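Long-range contacts in molybdenum-binding-protein (Azotobacter vinelandii, PDB 1H9M), which binds molybdate in the cytoplasm as an assembly of three identical subunits, probably storing or buffering the oxyanion for molybdenum homeostasis: residues K37-V42 with I134-V139; P65-M70 with A130-K135; N10-T15 with T108-M113; G86-I91 with A98-A103; L19-V24 with V42-A47. All blocks are in the same frame, centred on the assembly; numbering follows the deposited sequence. Where two conformers were deposited one is given.

Contact 1 (K37-V42 with I134-V139). With MOO (molybdate ion), chain F; MOO (molybdate ion), chain B.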
# COMPACT_ATOMS: atom_id res chain seq x y z
N LYS A 37 -13.69 10.21 11.51
CA LYS A 37 -12.50 9.87 12.26
C LYS A 37 -11.57 9.00 11.42
O LYS A 37 -12.04 8.23 10.59
CB LYS A 37 -12.87 9.13 13.53
CG LYS A 37 -13.09 10.01 14.77
CD LYS A 37 -13.83 9.16 15.79
N LEU A 38 -10.28 9.16 11.68
CA LEU A 38 -9.34 8.25 10.97
C LEU A 38 -8.36 7.68 11.95
O LEU A 38 -8.07 8.22 13.03
CB LEU A 38 -8.56 9.06 9.93
CG LEU A 38 -9.12 9.42 8.57
CD1 LEU A 38 -7.99 10.10 7.79
CD2 LEU A 38 -9.67 8.25 7.78
N ALA A 39 -7.80 6.45 11.65
CA ALA A 39 -6.63 6.06 12.44
C ALA A 39 -5.44 5.88 11.46
O ALA A 39 -5.70 5.31 10.40
CB ALA A 39 -6.93 4.73 13.15
N ALA A 40 -4.28 6.25 11.92
CA ALA A 40 -3.10 6.04 11.11
C ALA A 40 -2.01 5.36 11.90
O ALA A 40 -1.94 5.48 13.11
CB ALA A 40 -2.50 7.31 10.54
N VAL A 41 -1.23 4.50 11.23
CA VAL A 41 -0.04 3.93 11.84
C VAL A 41 1.14 4.46 10.82
O VAL A 41 1.31 4.24 10.16
CB VAL A 41 -0.02 2.40 11.76
CG1 VAL A 41 1.25 1.84 12.43
CG2 VAL A 41 -1.16 1.86 12.67
N VAL A 42 2.03 5.11 11.93
CA VAL A 42 3.27 5.68 11.31
C VAL A 42 4.45 5.20 12.20
O VAL A 42 4.20 4.69 13.29
CB VAL A 42 3.27 7.24 11.39
CG1 VAL A 42 2.23 7.68 10.37
CG2 VAL A 42 3.02 7.87 12.76
N ILE A 134 -9.98 2.32 4.21
CA ILE A 134 -8.51 2.57 4.15
C ILE A 134 -7.85 1.98 5.39
O ILE A 134 -8.27 2.13 6.53
CB ILE A 134 -8.24 4.08 4.18
CG1 ILE A 134 -9.07 4.82 3.12
CG2 ILE A 134 -6.75 4.39 3.96
CD1 ILE A 134 -9.08 6.32 3.27
N LYS A 135 -6.90 1.04 5.12
CA LYS A 135 -6.14 0.45 6.22
C LYS A 135 -5.31 1.53 6.87
O LYS A 135 -4.70 2.42 6.27
CB LYS A 135 -5.19 -0.58 5.51
CG LYS A 135 -4.71 -1.62 6.56
CD LYS A 135 -3.95 -2.76 5.88
CE LYS A 135 -3.09 -3.44 6.95
NZ LYS A 135 -3.81 -4.45 7.76
N ALA A 136 -5.18 1.42 8.23
CA ALA A 136 -4.46 2.42 9.01
C ALA A 136 -3.01 2.60 8.59
O ALA A 136 -2.45 3.72 8.65
CB ALA A 136 -4.43 2.18 10.54
N SER A 137 -2.37 1.54 8.10
CA SER A 137 -0.99 1.62 7.68
C SER A 137 -0.80 2.27 6.33
O SER A 137 0.37 2.42 5.89
CB SER A 137 -0.38 0.20 7.73
OG SER A 137 -1.14 -0.65 6.91
N ASN A 138 -1.88 2.68 5.67
CA ASN A 138 -1.77 3.34 4.36
C ASN A 138 -2.08 4.84 4.48
O ASN A 138 -2.68 5.44 3.59
CB ASN A 138 -2.77 2.75 3.39
CG ASN A 138 -2.33 1.31 3.05
OD1 ASN A 138 -3.25 0.49 2.92
ND2 ASN A 138 -1.02 1.10 2.95
N VAL A 139 -1.96 5.38 5.71
CA VAL A 139 -2.19 6.81 5.85
C VAL A 139 -0.93 7.57 6.19
O VAL A 139 -0.32 7.25 7.25
CB VAL A 139 -3.25 7.06 6.93
CG1 VAL A 139 -3.55 8.58 7.08
CG2 VAL A 139 -4.57 6.34 6.63
MO MOO F . -5.83 -2.15 10.12
O1 MOO F . -6.48 -0.60 9.64
O2 MOO F . -6.23 -3.52 9.05
O3 MOO F . -4.04 -2.06 9.97
O4 MOO F . -6.06 -2.54 11.85
MO MOO B . 5.86 6.50 8.03
O1 MOO B . 7.04 6.33 6.76
O2 MOO B . 4.41 7.46 7.61
O3 MOO B . 5.15 4.88 8.34
O4 MOO B . 6.55 6.95 9.62
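Ala-136, Ser-137 and Val-139 bring the loop that follows strand 129-134, in the second TOBE range, against strand 37-43 of the first, beside a molybdate site shared between subunits. Ahead of them, Lys-135 turns its CB away from the strand; in one of its two conformers the long chain, bent at its last torsion, sets NZ 2.9 Å from molybdate O2. The same amine also reaches Val-139 O of the second subunit. Ala-136 N donates to O1 of that molybdate (2.8 Å, 172° at the hydrogen), its CB rests 3.4 Å from Ala-39 O, and its O accepts from Val-41 N at 3.0 Å, the donor standing 62° above the carbonyl plane. A methyl suits this spot between strand and anion, where Val-41 CG2 closes on Ala-136 CB at 3.9 Å. Ser-137 CA packs beside Val-41 CB. Val-139, branched and apolar, lays CB 3.7 Å from Ala-40 CB and also packs on Ala-60 and Val-62 of strand 57-62. Past it, Val-42 CG1 lies 3.5 Å from O2 of a second molybdate. The N-H of Ala-136 thus bonds the anion while its carbonyl holds the strand, which probably couples the anion site to the strand.

Contact 2 (P65-M70 with A130-K135). With MOO (molybdate ion), chain F.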
# COMPACT_ATOMS: atom_id res chain seq x y z
N PRO A 65 -4.99 4.64 -5.22
CA PRO A 65 -4.91 3.19 -5.19
C PRO A 65 -4.84 2.55 -3.86
O PRO A 65 -4.94 1.28 -3.74
CB PRO A 65 -3.66 2.80 -6.03
CG PRO A 65 -2.90 4.07 -5.99
CD PRO A 65 -3.81 5.27 -5.92
N TRP A 66 -4.78 3.26 -2.72
CA TRP A 66 -4.82 2.70 -1.43
C TRP A 66 -6.26 2.67 -0.82
O TRP A 66 -6.48 2.08 0.22
CB TRP A 66 -3.92 3.55 -0.54
CG TRP A 66 -2.50 3.76 -1.06
CD1 TRP A 66 -1.87 3.21 -2.18
CD2 TRP A 66 -1.51 4.58 -0.43
NE1 TRP A 66 -0.56 3.67 -2.27
CE2 TRP A 66 -0.31 4.51 -1.18
CE3 TRP A 66 -1.59 5.43 0.67
CZ2 TRP A 66 0.81 5.28 -0.83
CZ3 TRP A 66 -0.45 6.12 1.02
CH2 TRP A 66 0.77 6.07 0.29
N VAL A 67 -7.23 3.20 -1.59
CA VAL A 67 -8.62 3.23 -1.03
C VAL A 67 -9.48 2.15 -1.63
O VAL A 67 -9.55 2.10 -2.89
CB VAL A 67 -9.21 4.65 -1.36
CG1 VAL A 67 -10.63 4.72 -0.81
CG2 VAL A 67 -8.31 5.77 -0.80
N LEU A 68 -10.04 1.31 -0.76
CA LEU A 68 -10.95 0.31 -1.34
C LEU A 68 -12.39 0.95 -1.32
O LEU A 68 -12.59 1.87 -0.55
CB LEU A 68 -11.03 -0.87 -0.41
CG LEU A 68 -9.74 -1.72 -0.36
CD1 LEU A 68 -8.62 -1.02 0.37
CD2 LEU A 68 -10.11 -2.98 0.45
N LEU A 69 -13.24 0.41 -2.18
CA LEU A 69 -14.65 0.85 -2.11
C LEU A 69 -15.55 -0.31 -1.71
O LEU A 69 -15.31 -1.43 -2.16
CB LEU A 69 -15.16 1.41 -3.44
CG LEU A 69 -14.46 2.74 -3.82
CD1 LEU A 69 -14.91 3.08 -5.28
CD2 LEU A 69 -14.81 3.88 -2.92
N MET A 70 -16.54 -0.05 -0.85
CA MET A 70 -17.40 -1.19 -0.50
C MET A 70 -18.88 -0.76 -0.61
O MET A 70 -19.12 0.37 -0.21
CB MET A 70 -17.02 -1.72 0.88
CG MET A 70 -17.95 -2.78 1.49
SD MET A 70 -17.24 -3.30 3.09
CE MET A 70 -17.40 -1.86 4.03
N ALA A 130 -21.77 4.37 -1.20
CA ALA A 130 -20.59 3.45 -1.10
C ALA A 130 -19.70 3.95 0.01
O ALA A 130 -19.83 5.06 0.48
CB ALA A 130 -19.82 3.47 -2.42
N SER A 131 -18.86 3.04 0.55
CA SER A 131 -17.93 3.45 1.61
C SER A 131 -16.45 3.30 1.11
O SER A 131 -16.23 2.35 0.37
CB SER A 131 -18.04 2.51 2.81
OG SER A 131 -19.36 2.57 3.37
N ALA A 132 -15.67 4.27 1.58
CA ALA A 132 -14.22 4.19 1.23
C ALA A 132 -13.61 3.47 2.43
O ALA A 132 -13.90 3.82 3.56
CB ALA A 132 -13.66 5.58 1.11
N VAL A 133 -12.75 2.49 2.14
CA VAL A 133 -12.11 1.70 3.21
C VAL A 133 -10.60 1.87 3.10
O VAL A 133 -10.07 1.64 2.02
CB VAL A 133 -12.49 0.21 3.05
CG1 VAL A 133 -11.73 -0.64 4.05
CG2 VAL A 133 -13.99 0.01 3.22
N ILE A 134 -9.98 2.32 4.21
CA ILE A 134 -8.51 2.57 4.15
C ILE A 134 -7.85 1.98 5.39
O ILE A 134 -8.27 2.13 6.53
CB ILE A 134 -8.24 4.08 4.18
CG1 ILE A 134 -9.07 4.82 3.12
CG2 ILE A 134 -6.75 4.39 3.96
CD1 ILE A 134 -9.08 6.32 3.27
N LYS A 135 -6.90 1.04 5.12
CA LYS A 135 -6.14 0.45 6.22
C LYS A 135 -5.31 1.53 6.87
O LYS A 135 -4.70 2.42 6.27
CB LYS A 135 -5.19 -0.58 5.51
CG LYS A 135 -4.71 -1.62 6.56
CD LYS A 135 -3.95 -2.76 5.88
CE LYS A 135 -3.09 -3.44 6.95
NZ LYS A 135 -3.81 -4.45 7.76
MO MOO F . -5.83 -2.15 10.12
O1 MOO F . -6.48 -0.60 9.64
O2 MOO F . -6.23 -3.52 9.05
O3 MOO F . -4.04 -2.06 9.97
O4 MOO F . -6.06 -2.54 11.85
O HOH W 1 -5.93 0.59 2.44
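Trp-66 faces strand 129-134 with its carbonyl rather than its indole: O lies 4.4 Å from Ile-134 CG2, while the ring leads away, packing on Leu-68 of the third subunit with NE1 bonded to Pro-65 O of that chain. The ring's CE3 corner also lies against Asn-138 O. A water donates to Trp-66 O at 2.7 Å and accepts from Lys-135 N, bridging the segments where they diverge. Beyond it the backbones pair as antiparallel strands. Leu-68 and Val-133 exchange two hydrogen bonds, as do Met-70 and Ser-131, and Leu-69 faces Ala-132 in the non-hydrogen-bonded pair between them. Within this chain, strand 68-70 thereby forms one edge of the antiparallel sheet that holds strand 129-134, and Met-70 carries that sheet on into the second subunit. On one face the small Ala-132 lets Val-67 CG1 approach its CB at 3.7 Å, and Val-67 CG2 crosses Ile-134 CG1 at 4.1 Å. On the other, Leu-68 CB packs 3.9 Å from Val-133 CB, and Leu-68 CD1 settles 3.4 Å from Val-133 O. The flexible Met-70 chain, bent at chi3 (67°), brings CE to Val-133 CG2 at 4.0 Å. Ser-131 OG bonds Thr-85 OG1 on the neighbouring strand.

Contact 3 (N10-T15 with T108-M113)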
# COMPACT_ATOMS: atom_id res chain seq x y z
N ASN A 10 -6.07 12.39 -2.06
CA ASN A 10 -6.76 12.66 -0.79
C ASN A 10 -5.85 13.31 0.20
O ASN A 10 -4.89 12.70 0.69
CB ASN A 10 -7.20 11.27 -0.24
CG ASN A 10 -8.08 10.60 -1.31
OD1 ASN A 10 -9.07 11.19 -1.77
ND2 ASN A 10 -7.62 9.44 -1.76
N VAL A 11 -6.22 14.58 0.57
CA VAL A 11 -5.42 15.28 1.59
C VAL A 11 -6.47 15.86 2.56
O VAL A 11 -7.18 16.77 2.14
CB VAL A 11 -4.51 16.39 1.02
CG1 VAL A 11 -3.79 17.12 2.19
CG2 VAL A 11 -3.42 15.82 0.10
N PHE A 12 -6.63 15.24 3.71
CA PHE A 12 -7.67 15.63 4.66
C PHE A 12 -7.08 16.43 5.82
O PHE A 12 -6.14 15.99 6.47
CB PHE A 12 -8.39 14.43 5.23
CG PHE A 12 -8.89 13.40 4.26
CD1 PHE A 12 -8.22 12.22 4.08
CD2 PHE A 12 -10.08 13.61 3.57
CE1 PHE A 12 -8.70 11.25 3.22
CE2 PHE A 12 -10.56 12.64 2.69
CZ PHE A 12 -9.87 11.46 2.52
N LYS A 13 -7.76 17.52 6.21
CA LYS A 13 -7.32 18.25 7.40
C LYS A 13 -8.02 17.77 8.65
O LYS A 13 -9.19 17.40 8.67
CB LYS A 13 -7.61 19.75 7.20
CG LYS A 13 -6.72 20.41 6.16
CD LYS A 13 -7.07 21.88 5.97
CE LYS A 13 -6.52 22.45 4.66
NZ LYS A 13 -7.02 23.84 4.45
N GLY A 14 -7.25 17.72 9.74
CA GLY A 14 -7.84 17.28 11.00
C GLY A 14 -6.99 17.57 12.20
O GLY A 14 -5.97 18.26 12.13
N THR A 15 -7.43 17.04 13.34
CA THR A 15 -6.69 17.20 14.59
C THR A 15 -6.50 15.85 15.30
O THR A 15 -7.44 15.03 15.32
CB THR A 15 -7.32 18.10 15.70
OG1 THR A 15 -8.64 17.60 15.89
CG2 THR A 15 -7.45 19.53 15.16
N THR A 108 -16.66 16.63 2.33
CA THR A 108 -15.30 16.16 2.08
C THR A 108 -15.37 15.13 0.95
O THR A 108 -16.31 14.32 0.99
CB THR A 108 -14.71 15.55 3.36
OG1 THR A 108 -14.65 16.59 4.35
CG2 THR A 108 -13.35 14.94 3.09
N GLU A 109 -14.47 15.18 -0.01
CA GLU A 109 -14.50 14.20 -1.11
C GLU A 109 -13.39 13.15 -0.90
O GLU A 109 -12.35 13.58 -0.41
CB GLU A 109 -14.13 14.88 -2.43
CG GLU A 109 -15.14 15.85 -3.01
CD GLU A 109 -14.70 16.40 -4.35
OE1 GLU A 109 -13.67 15.96 -4.90
OE2 GLU A 109 -15.42 17.27 -4.88
N ILE A 110 -13.56 11.92 -1.41
CA ILE A 110 -12.41 10.99 -1.30
C ILE A 110 -12.32 10.28 -2.63
O ILE A 110 -13.38 10.00 -3.19
CB ILE A 110 -12.55 9.95 -0.17
CG1 ILE A 110 -11.39 8.93 -0.17
CG2 ILE A 110 -13.84 9.20 -0.25
CD1 ILE A 110 -11.00 8.34 1.16
N THR A 111 -11.12 10.12 -3.21
CA THR A 111 -11.03 9.50 -4.52
C THR A 111 -10.33 8.14 -4.34
O THR A 111 -9.32 8.02 -3.64
CB THR A 111 -10.18 10.41 -5.40
OG1 THR A 111 -10.89 11.70 -5.49
CG2 THR A 111 -9.98 9.87 -6.80
N SER A 112 -10.83 7.19 -5.11
CA SER A 112 -10.27 5.83 -5.07
C SER A 112 -9.96 5.40 -6.48
O SER A 112 -10.63 5.85 -7.46
CB SER A 112 -11.32 4.87 -4.45
OG SER A 112 -11.00 3.55 -4.76
N MET A 113 -8.92 4.62 -6.72
CA MET A 113 -8.61 4.03 -8.02
C MET A 113 -8.97 2.54 -7.93
O MET A 113 -8.34 1.93 -7.08
CB MET A 113 -7.17 4.25 -8.46
CG MET A 113 -6.80 3.74 -9.86
SD MET A 113 -7.55 4.73 -11.14
CE MET A 113 -6.67 6.27 -11.05
O HOH W 2 -10.59 13.31 -3.44
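Phe-12 presents the edge of its ring to strand 109-115 and the residue just before it. CD2 and CE2 both meet Thr-108 CG2, each at 3.6 Å, and CZ meets Ile-110 CD1 at the same distance, both methyls near the ring plane. In Thr-108, chi1 of -62° sets OG1 anti to the carbonyl carbon and CG2 anti to the backbone N, toward the ring. A flat ring suits the place: its rim meets the two methyls where the two backbones are too far apart to pair. Nearer the crossing, Asn-10 does what a backbone would do. Its OD1 accepts from Thr-111 N at 2.7 Å, in the plane and on a lone pair, and its ND2 gives to Thr-111 O at 2.9 Å, again in plane and on a lone pair, with the acceptor only 5° out of the amide plane. The carboxamide thus reads donor and acceptor of one residue, much as a neighbouring strand would. A water donates to OD1 (3.1 Å) and lies 2.6 Å from Thr-111 OG1, which also bonds Thr-101 OG1; ND2 has a second acceptor in Val-62 O. Ile-110 CG1 packs 3.6 Å from OD1. The contact joins the two beta sheets of the chain. With ND2 giving to two carbonyls and OD1 receiving two donors, the buried amide is well satisfied, and the bonds favour one orientation of it.

Contact 4 (G86-I91 with A98-A103)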
# COMPACT_ATOMS: atom_id res chain seq x y z
N GLY A 86 -20.43 7.51 1.96
CA GLY A 86 -20.94 8.66 1.21
C GLY A 86 -21.65 8.17 -0.05
O GLY A 86 -22.19 7.07 -0.12
N THR A 87 -21.59 9.03 -1.03
CA THR A 87 -22.21 8.89 -2.34
C THR A 87 -21.25 9.14 -3.52
O THR A 87 -20.52 10.12 -3.48
CB THR A 87 -23.49 9.74 -2.46
OG1 THR A 87 -24.12 9.45 -3.70
CG2 THR A 87 -23.17 11.21 -2.36
N VAL A 88 -21.31 8.27 -4.50
CA VAL A 88 -20.48 8.45 -5.68
C VAL A 88 -20.79 9.78 -6.34
O VAL A 88 -21.99 10.10 -6.54
CB VAL A 88 -20.62 7.32 -6.69
CG1 VAL A 88 -19.82 7.65 -7.96
CG2 VAL A 88 -20.20 5.98 -6.09
N LYS A 89 -19.81 10.60 -6.53
CA LYS A 89 -19.94 11.90 -7.21
C LYS A 89 -19.59 11.74 -8.68
O LYS A 89 -20.39 12.12 -9.57
CB LYS A 89 -19.05 12.91 -6.51
CG LYS A 89 -19.08 14.32 -7.06
CD LYS A 89 -17.94 15.15 -6.48
CE LYS A 89 -17.77 16.47 -7.21
NZ LYS A 89 -16.33 16.85 -7.31
N THR A 90 -18.33 11.39 -8.98
CA THR A 90 -17.88 11.26 -10.35
C THR A 90 -17.12 9.93 -10.57
O THR A 90 -16.65 9.30 -9.61
CB THR A 90 -16.92 12.37 -10.76
OG1 THR A 90 -15.79 12.44 -9.88
CG2 THR A 90 -17.54 13.77 -10.71
N ILE A 91 -17.19 9.43 -11.79
CA ILE A 91 -16.42 8.28 -12.24
C ILE A 91 -15.71 8.65 -13.54
O ILE A 91 -16.33 9.14 -14.49
CB ILE A 91 -17.20 6.99 -12.42
CG1 ILE A 91 -17.97 6.64 -11.13
CG2 ILE A 91 -16.30 5.80 -12.77
CD1 ILE A 91 -18.75 5.35 -11.18
N ALA A 98 -10.43 2.76 -13.12
CA ALA A 98 -11.34 3.86 -13.10
C ALA A 98 -11.18 4.68 -11.81
O ALA A 98 -10.94 4.07 -10.76
CB ALA A 98 -12.83 3.43 -13.06
N GLU A 99 -11.26 6.00 -11.89
CA GLU A 99 -11.06 6.86 -10.72
C GLU A 99 -12.45 7.23 -10.21
O GLU A 99 -13.27 7.78 -10.97
CB GLU A 99 -10.26 8.10 -11.11
CG GLU A 99 -9.94 9.10 -10.02
CD GLU A 99 -9.02 10.23 -10.50
OE1 GLU A 99 -8.76 10.31 -11.72
OE2 GLU A 99 -8.52 11.05 -9.71
N VAL A 100 -12.76 6.83 -9.02
CA VAL A 100 -14.09 7.08 -8.43
C VAL A 100 -13.97 8.13 -7.34
O VAL A 100 -13.22 7.91 -6.37
CB VAL A 100 -14.67 5.79 -7.86
CG1 VAL A 100 -16.07 6.02 -7.23
CG2 VAL A 100 -14.82 4.70 -8.90
N THR A 101 -14.74 9.23 -7.41
CA THR A 101 -14.71 10.17 -6.27
C THR A 101 -16.05 10.08 -5.52
O THR A 101 -17.10 10.03 -6.17
CB THR A 101 -14.51 11.58 -6.81
OG1 THR A 101 -13.22 11.72 -7.46
CG2 THR A 101 -14.57 12.67 -5.74
N LEU A 102 -15.98 10.01 -4.19
CA LEU A 102 -17.21 10.00 -3.37
C LEU A 102 -17.27 11.34 -2.62
O LEU A 102 -16.27 11.96 -2.28
CB LEU A 102 -17.17 8.96 -2.25
CG LEU A 102 -16.80 7.53 -2.54
CD1 LEU A 102 -16.95 6.67 -1.28
CD2 LEU A 102 -17.62 6.88 -3.66
N ALA A 103 -18.50 11.78 -2.37
CA ALA A 103 -18.78 12.96 -1.55
C ALA A 103 -19.18 12.42 -0.17
O ALA A 103 -20.08 11.60 -0.02
CB ALA A 103 -19.90 13.77 -2.20
O HOH W 3 -13.66 10.45 -10.23
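Leu-102 and Val-88 meet through their branch tips, although their CB bonds diverge, in the beta hairpin formed by strands 82-93 and 97-104, which is interrupted by a classic beta bulge. From the backbone, Leu-102 CB lies 3.8 Å from Thr-87 O. CG then stands anti to the carbonyl carbon (chi1 -50°) and forks: CD2 comes to Val-88 CG2 at 3.7 Å, while CD1 continues into the core toward Leu-69 and Ala-130. The fork of a leucine lets one residue touch Val-88 with one methyl and Leu-69 with the other. Val-88 also crosses Val-100, CG1 to CG1, and further along Ile-91 CG2 touches the methyl of Ala-98 and Val-100 CG2, making an apolar face to which Leu-124 and Val-119 add.

The bulge lies at Lys-89 and Thr-90, which both oppose Thr-101. Lys-89 N gives a strong bond to Thr-101 O at 2.8 Å, and Thr-90 N a weak one to the same oxygen at 3.4 Å. Lys-89, with psi near -64°, is the extra residue of the bulge; its aliphatic part leaves past Thr-101 O and its NZ forms a salt bridge with Glu-109. Before the bulge, Thr-87 and Ala-103 exchange two backbone bonds, and Gly-86 brings CA within 3.3 Å of Ala-103 O, an oxygen with which a CB there would clash.

Thr-90 and Thr-101 run alongside each other in one direction on the polar face. Thr-90 OG1 touches Thr-101 CB at 3.4 Å, and one water lies 2.9 Å from Thr-90 OG1 while donating to Glu-99 O at 2.8 Å.

Contact 5 (L19-V24 with V42-A47). With MOO (molybdate ion), chain B.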
# COMPACT_ATOMS: atom_id res chain seq x y z
N LEU A 19 -2.92 9.56 20.71
CA LEU A 19 -1.71 8.96 20.20
C LEU A 19 -1.35 7.79 21.13
O LEU A 19 -1.41 7.98 22.37
CB LEU A 19 -0.53 9.91 20.21
CG LEU A 19 0.89 9.50 19.97
CD1 LEU A 19 1.10 9.26 18.47
CD2 LEU A 19 2.00 10.44 20.45
N LYS A 20 -0.96 6.69 20.52
CA LYS A 20 -0.50 5.53 21.30
C LYS A 20 0.85 5.12 20.71
O LYS A 20 0.98 4.74 19.54
CB LYS A 20 -1.44 4.31 21.32
CG LYS A 20 -0.81 3.19 22.17
CD LYS A 20 -1.64 1.94 22.33
CE LYS A 20 -0.80 0.83 23.03
NZ LYS A 20 -1.68 -0.38 23.19
N GLU A 21 1.85 5.27 21.57
CA GLU A 21 3.20 4.99 21.16
C GLU A 21 3.51 3.52 21.43
O GLU A 21 3.28 2.99 22.50
CB GLU A 21 4.23 5.89 21.92
CG GLU A 21 3.94 7.34 21.40
CD GLU A 21 4.88 8.35 22.04
OE1 GLU A 21 5.84 8.02 22.76
OE2 GLU A 21 4.66 9.56 21.81
N GLY A 22 4.03 2.85 20.39
CA GLY A 22 4.44 1.49 20.47
C GLY A 22 5.94 1.34 20.59
O GLY A 22 6.62 2.17 21.18
N ALA A 23 6.51 0.31 20.01
CA ALA A 23 7.94 0.05 20.13
C ALA A 23 8.61 0.67 18.90
O ALA A 23 9.54 1.46 19.03
CB ALA A 23 8.15 -1.44 20.22
N VAL A 24 8.11 0.28 17.71
CA VAL A 24 8.65 0.90 16.48
C VAL A 24 7.59 1.70 15.73
O VAL A 24 7.94 2.57 14.92
CB VAL A 24 9.30 -0.06 15.49
CG1 VAL A 24 10.59 -0.65 16.08
CG2 VAL A 24 8.43 -1.21 15.13
N VAL A 42 2.03 5.11 11.93
CA VAL A 42 3.27 5.68 11.31
C VAL A 42 4.45 5.20 12.20
O VAL A 42 4.20 4.69 13.29
CB VAL A 42 3.27 7.24 11.39
CG1 VAL A 42 2.23 7.68 10.37
CG2 VAL A 42 3.02 7.87 12.76
N THR A 43 5.70 5.35 11.74
CA THR A 43 6.80 4.94 12.65
C THR A 43 6.83 5.85 13.88
O THR A 43 6.44 7.00 13.82
CB THR A 43 8.14 5.01 11.99
OG1 THR A 43 8.46 6.37 11.48
CG2 THR A 43 8.17 4.06 10.78
N LEU A 44 7.27 5.25 14.99
CA LEU A 44 7.41 6.07 16.21
C LEU A 44 8.38 7.23 16.04
O LEU A 44 8.16 8.34 16.53
CB LEU A 44 7.92 5.15 17.33
CG LEU A 44 8.08 5.81 18.71
CD1 LEU A 44 6.83 6.50 19.17
CD2 LEU A 44 8.51 4.72 19.73
N GLU A 45 9.43 7.02 15.28
CA GLU A 45 10.37 8.09 14.95
C GLU A 45 9.68 9.25 14.25
O GLU A 45 9.81 10.43 14.63
CB GLU A 45 11.53 7.47 14.17
CG GLU A 45 12.47 8.48 13.55
CD GLU A 45 13.24 9.29 14.57
OE1 GLU A 45 13.13 8.98 15.77
OE2 GLU A 45 13.96 10.24 14.19
N SER A 46 8.71 8.95 13.33
CA SER A 46 7.94 10.07 12.75
C SER A 46 7.03 10.71 13.74
O SER A 46 6.80 11.94 13.73
CB SER A 46 7.10 9.54 11.54
OG SER A 46 8.00 9.36 10.47
N ALA A 47 6.28 9.93 14.56
CA ALA A 47 5.37 10.52 15.54
C ALA A 47 6.17 11.48 16.44
O ALA A 47 5.65 12.56 16.65
CB ALA A 47 4.77 9.40 16.39
MO MOO B . 5.86 6.50 8.03
O1 MOO B . 7.04 6.33 6.76
O2 MOO B . 4.41 7.46 7.61
O3 MOO B . 5.15 4.88 8.34
O4 MOO B . 6.55 6.95 9.62
O HOH W 4 10.31 4.16 14.66
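Leu-44, Val-24 and Glu-21 carry this contact, in which the turn between strands 10-21 and 25-32 closes over a strand-to-helix junction. Thr-43 is the N-cap of helix 44-49 and Leu-44 its first residue. In Leu-44, CG anti to the backbone N (chi1 -178°) is directed at the turn. CD1 lies 3.7 Å from Glu-21 CG, the two side chains crossing at about a right angle, and this methyl is close to the glutamate chain from CB to OE1. CD2 sits at 3.5 Å from both Gly-22 O and Ala-23 O, against the two carbonyl oxygens of the turn. Farther down, Leu-19 CD1 rests against the methyl of Ala-47.

Val-24 works through its carbonyl, its CB pointing away. Leu-44 N donates to Val-24 O at 2.8 Å and nearly straight (177°), from 43° above the carbonyl plane, and a water that also accepts from Glu-45 N gives the same oxygen a second hydrogen. Two N-H groups of the helix's first turn, which have no acceptor one turn earlier, are satisfied in this way.

The junction also forms part of a molybdate site shared with the third subunit. An N-terminal helix end would be expected to favour an anion electrostatically. A threonine suits the cap because its hydroxyl can both accept and donate: Thr-43 OG1 accepts from Ser-46 N at 3.2 Å and from Arg-81 NH1 of the third subunit, and donates a hydrogen bond to molybdate O4 at 2.7 Å, the oxygen that Thr-43 N also grips at 2.8 Å.

Overall arrangement
Contacts 1 and 2 share Ile-134 and Lys-135 and both touch the same molybdate; their centres lie 12 Å apart. Contact 1 also meets contact 5 at Val-42, beside a second molybdate, so contact 1 lies between two of the sites held between subunits. Contact 3 fastens the two sheets near the middle of the chain: Ile-110 CD1 packs 3.5 Å from Ile-134 CD1, which belongs to contacts 1 and 2, and Ser-112 OG lies 2.8 Å from Val-67 O of contact 2. Glu-109 OE2 of contact 3 forms a 2.6 Å salt bridge with Lys-89 NZ of contact 4. Contacts 4 and 5 occupy opposite sides of the chain's centre, their own centres about 33 Å apart.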